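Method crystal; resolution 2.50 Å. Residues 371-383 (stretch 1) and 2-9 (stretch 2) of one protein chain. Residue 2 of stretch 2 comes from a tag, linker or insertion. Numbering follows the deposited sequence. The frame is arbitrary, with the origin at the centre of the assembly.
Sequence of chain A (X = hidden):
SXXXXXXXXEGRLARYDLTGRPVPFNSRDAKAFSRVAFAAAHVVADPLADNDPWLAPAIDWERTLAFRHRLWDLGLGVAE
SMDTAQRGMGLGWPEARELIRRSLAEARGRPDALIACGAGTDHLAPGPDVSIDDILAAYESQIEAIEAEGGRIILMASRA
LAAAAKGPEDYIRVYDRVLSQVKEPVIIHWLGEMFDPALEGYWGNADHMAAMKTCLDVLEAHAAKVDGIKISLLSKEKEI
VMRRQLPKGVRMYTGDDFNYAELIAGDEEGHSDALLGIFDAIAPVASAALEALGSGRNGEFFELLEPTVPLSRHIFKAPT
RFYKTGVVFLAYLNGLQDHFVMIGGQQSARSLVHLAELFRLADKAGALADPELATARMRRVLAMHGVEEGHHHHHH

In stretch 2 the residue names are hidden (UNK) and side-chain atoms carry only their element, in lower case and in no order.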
# COMPACT_ATOMS: atom_id res chain seq x y z
N PRO A 371 -16.73 -6.59 -16.33
CA PRO A 371 -17.91 -6.95 -15.53
C PRO A 371 -18.40 -8.38 -15.72
O PRO A 371 -18.72 -9.04 -14.74
CB PRO A 371 -18.97 -5.94 -16.00
CG PRO A 371 -18.18 -4.75 -16.40
CD PRO A 371 -16.93 -5.31 -17.03
N GLU A 372 -18.44 -8.86 -16.96
CA GLU A 372 -18.84 -10.25 -17.22
C GLU A 372 -17.90 -11.29 -16.57
O GLU A 372 -18.37 -12.24 -15.94
CB GLU A 372 -19.00 -10.50 -18.72
CG GLU A 372 -20.35 -10.01 -19.24
CD GLU A 372 -20.42 -9.91 -20.75
OE1 GLU A 372 -19.58 -10.52 -21.44
OE2 GLU A 372 -21.34 -9.22 -21.24
N LEU A 373 -16.59 -11.08 -16.71
CA LEU A 373 -15.60 -11.92 -16.04
C LEU A 373 -15.70 -11.80 -14.51
O LEU A 373 -15.72 -12.82 -13.80
CB LEU A 373 -14.19 -11.58 -16.53
CG LEU A 373 -13.01 -12.36 -15.93
CD1 LEU A 373 -13.02 -13.85 -16.32
CD2 LEU A 373 -11.69 -11.70 -16.30
N ALA A 374 -15.78 -10.57 -14.01
CA ALA A 374 -15.93 -10.34 -12.57
C ALA A 374 -17.13 -11.11 -12.03
O ALA A 374 -17.04 -11.76 -10.98
CB ALA A 374 -16.06 -8.86 -12.27
N THR A 375 -18.25 -11.04 -12.77
CA THR A 375 -19.48 -11.72 -12.38
C THR A 375 -19.33 -13.23 -12.37
O THR A 375 -19.84 -13.88 -11.46
CB THR A 375 -20.67 -11.29 -13.27
OG1 THR A 375 -20.88 -9.89 -13.09
CG2 THR A 375 -21.97 -12.02 -12.92
N ALA A 376 -18.63 -13.78 -13.36
CA ALA A 376 -18.42 -15.23 -13.44
C ALA A 376 -17.57 -15.70 -12.28
O ALA A 376 -17.86 -16.71 -11.64
CB ALA A 376 -17.78 -15.62 -14.78
N ARG A 377 -16.50 -14.96 -12.00
CA ARG A 377 -15.63 -15.25 -10.88
C ARG A 377 -16.33 -15.16 -9.53
O ARG A 377 -16.15 -16.05 -8.69
CB ARG A 377 -14.38 -14.39 -10.93
CG ARG A 377 -13.28 -15.13 -11.66
CD ARG A 377 -12.34 -14.23 -12.42
NE ARG A 377 -11.45 -15.07 -13.23
CZ ARG A 377 -10.13 -15.08 -13.14
NH1 ARG A 377 -9.51 -14.27 -12.28
NH2 ARG A 377 -9.44 -15.89 -13.91
N MSE A 378 -17.16 -14.13 -9.33
CA MSE A 378 -18.01 -14.04 -8.15
C MSE A 378 -18.93 -15.25 -8.05
O MSE A 378 -19.15 -15.76 -6.95
CB MSE A 378 -18.83 -12.75 -8.12
CG MSE A 378 -19.58 -12.59 -6.79
SE MSE A 378 -18.45 -11.90 -5.32
CE MSE A 378 -18.91 -13.26 -3.97
N ARG A 379 -19.46 -15.71 -9.18
CA ARG A 379 -20.33 -16.88 -9.19
C ARG A 379 -19.58 -18.13 -8.72
O ARG A 379 -20.14 -18.93 -7.97
CB ARG A 379 -20.94 -17.12 -10.57
CG ARG A 379 -22.39 -16.69 -10.72
CD ARG A 379 -22.55 -15.83 -11.97
NE ARG A 379 -23.79 -16.06 -12.70
CZ ARG A 379 -24.94 -15.42 -12.48
NH1 ARG A 379 -25.03 -14.51 -11.53
NH2 ARG A 379 -26.01 -15.70 -13.21
N ARG A 380 -18.33 -18.28 -9.15
CA ARG A 380 -17.52 -19.44 -8.76
C ARG A 380 -17.21 -19.42 -7.27
O ARG A 380 -17.14 -20.47 -6.63
CB ARG A 380 -16.21 -19.53 -9.57
CG ARG A 380 -16.32 -20.44 -10.78
CD ARG A 380 -14.97 -20.95 -11.29
NE ARG A 380 -14.44 -20.13 -12.38
CZ ARG A 380 -13.31 -19.41 -12.33
NH1 ARG A 380 -12.56 -19.39 -11.22
NH2 ARG A 380 -12.93 -18.71 -13.38
N VAL A 381 -17.04 -18.21 -6.73
CA VAL A 381 -16.79 -18.02 -5.30
C VAL A 381 -18.04 -18.35 -4.46
O VAL A 381 -17.94 -19.07 -3.47
CB VAL A 381 -16.27 -16.59 -5.01
CG1 VAL A 381 -16.22 -16.32 -3.52
CG2 VAL A 381 -14.89 -16.41 -5.65
N LEU A 382 -19.20 -17.86 -4.88
CA LEU A 382 -20.47 -18.25 -4.27
C LEU A 382 -20.71 -19.75 -4.32
O LEU A 382 -21.17 -20.34 -3.34
CB LEU A 382 -21.64 -17.56 -4.96
CG LEU A 382 -22.28 -16.27 -4.49
CD1 LEU A 382 -21.40 -15.46 -3.55
CD2 LEU A 382 -22.66 -15.46 -5.73
N ALA A 383 -20.42 -20.38 -5.46
CA ALA A 383 -20.68 -21.81 -5.65
C ALA A 383 -19.86 -22.62 -4.64
O ALA A 383 -20.38 -23.50 -3.96
CB ALA A 383 -20.39 -22.25 -7.07
N UNK A 2 -27.06 -6.33 -19.85
CA UNK A 2 -27.69 -6.38 -18.50
C UNK A 2 -27.28 -7.62 -17.70
O UNK A 2 -27.85 -8.71 -17.85
c UNK A 2 -29.22 -6.25 -18.60
c UNK A 2 -31.53 -5.97 -17.64
c UNK A 2 -29.54 -5.56 -16.14
c UNK A 2 -30.08 -6.36 -17.33
N UNK A 3 -26.28 -7.44 -16.83
CA UNK A 3 -25.75 -8.51 -16.01
C UNK A 3 -26.27 -8.42 -14.58
O UNK A 3 -26.23 -7.35 -13.95
c UNK A 3 -24.20 -8.52 -16.01
c UNK A 3 -23.66 -8.59 -17.44
c UNK A 3 -23.68 -9.68 -15.19
N UNK A 4 -26.77 -9.55 -14.10
CA UNK A 4 -27.40 -9.63 -12.79
C UNK A 4 -26.83 -10.83 -12.03
O UNK A 4 -26.44 -11.83 -12.63
c UNK A 4 -28.92 -9.76 -12.97
o UNK A 4 -29.58 -10.01 -11.74
N UNK A 5 -26.76 -10.71 -10.70
CA UNK A 5 -26.23 -11.78 -9.85
C UNK A 5 -26.92 -11.78 -8.47
O UNK A 5 -27.20 -10.72 -7.91
c UNK A 5 -24.68 -11.71 -9.73
c UNK A 5 -24.13 -12.85 -8.86
c UNK A 5 -24.22 -10.35 -9.20
c UNK A 5 -22.67 -13.16 -9.09
N UNK A 6 -27.20 -12.97 -7.94
CA UNK A 6 -27.74 -13.08 -6.58
C UNK A 6 -26.63 -13.11 -5.54
O UNK A 6 -25.73 -13.93 -5.62
o UNK A 6 -30.80 -14.99 -7.20
c UNK A 6 -30.07 -14.01 -6.96
o UNK A 6 -30.45 -12.83 -7.12
c UNK A 6 -28.67 -14.29 -6.44
N UNK A 7 -26.70 -12.20 -4.58
CA UNK A 7 -25.62 -11.99 -3.61
C UNK A 7 -26.15 -11.99 -2.19
O UNK A 7 -27.31 -11.63 -1.96
c UNK A 7 -23.62 -9.07 -5.21
c UNK A 7 -24.91 -10.67 -3.87
c UNK A 7 -24.16 -10.48 -5.19
c UNK A 7 -23.02 -11.47 -5.41
N UNK A 8 -25.31 -12.41 -1.23
CA UNK A 8 -25.76 -12.45 0.16
C UNK A 8 -25.78 -11.09 0.85
O UNK A 8 -24.81 -10.34 0.78
c UNK A 8 -24.76 -13.39 0.84
c UNK A 8 -23.58 -13.47 -0.06
c UNK A 8 -23.98 -13.01 -1.43
N UNK A 9 -26.93 -10.80 1.47
CA UNK A 9 -27.09 -9.69 2.40
C UNK A 9 -27.96 -10.23 3.52
O UNK A 9 -28.96 -10.92 3.26
c UNK A 9 -27.88 -8.48 1.82
c UNK A 9 -27.43 -7.17 2.47
c UNK A 9 -27.83 -8.43 0.29
c UNK A 9 -28.72 -7.36 -0.32

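Position 2 carries four side-chain carbons, forked at the second. Its CA-to-CB bond points away from the helix of stretch 1, and its side chain makes no contact with that helix. A fork one carbon beyond CB identifies Leu2, a residue contributed by an expression tag; it takes no part in the contact.

Position 3 has three carbons, one bonded to CA and carrying the other two. The CA-to-CB bond points toward the helix, and the two terminal carbons lie near Glu372 and Thr375. Branching at CB with no further atom defines Val3. Its CG2 is 4.0 Å from CG of Glu372, and its CG1 is 3.5 Å from OG1 of Thr375. That hydroxyl donates a hydrogen bond to its own helix, OG1 of Thr375 to O of Pro371 at 2.8 Å, so it can lie beside a methyl group without losing its polar partner.

At position 4 there is one carbon followed by one oxygen. The CA-to-CB bond points away from the helix, and the side chain makes no contact with it. A single carbon bearing a hydroxyl is Ser4, whose OG is hydrogen-bonded elsewhere in the structure. Its backbone does the work here: NH1 of Arg379 donates to O of Ser4 at 3.2 Å, but the N-H...acceptor angle of 120° makes this bond weak.

Position 5 shows four carbons forked at the first, with one arm two carbons long. The CA-to-CB bond points toward the helix, and the side-chain atoms reach Thr375, Met378, Arg379 and Leu382. This pattern is Ile5. The longer arm, with chi1 and chi2 both t, carries CD1 to 3.8 Å from O of Thr375 and 3.9 Å from CG of Met378, a selenomethionine. CD1 is also 4.1 Å from CD2 of Leu382, so three successive turns of helix converge on one methyl. Partway along the same arm, CG1 lies 3.3 Å from NH1 of Arg379, at the guanidinium edge.

Position 6 has two carbons, the second carrying two oxygens, and this side chain makes no contact with the helix. A short carboxylate is Asp6. Its backbone O lies 3.4 Å from CD2 of Leu382.

Position 7 has four carbons forked at the second. The CA-to-CB bond points sideways, yet the end of the side chain comes nearer and reaches Met378 and Leu382. The fork gives Leu7, with CD2 3.9 Å from CG of Met378 and 4.0 Å from CD2 of Leu382.

At position 8, three carbons close a ring onto the backbone N, and the ring reaches Leu382. This is Pro8, whose CD is 4.1 Å from CD1 of Leu382.

Position 9 has four carbons forked at the first, one arm being two carbons long, and is out of reach: Ile9.

The two stretches bury 419 Å² between them, both sides summed; the helix and the strand run 28° apart, with axes 9.6 Å apart at closest approach. Thr375, Met378 and Leu382 recur at helical spacing, and their CA-to-CB bonds all point toward stretch 2. They meet Val3, Ile5 and Leu7, so packing is mainly apolar, supplemented by the weak Arg379 bond.

Stretch 2 2-9: LVSIDLPI
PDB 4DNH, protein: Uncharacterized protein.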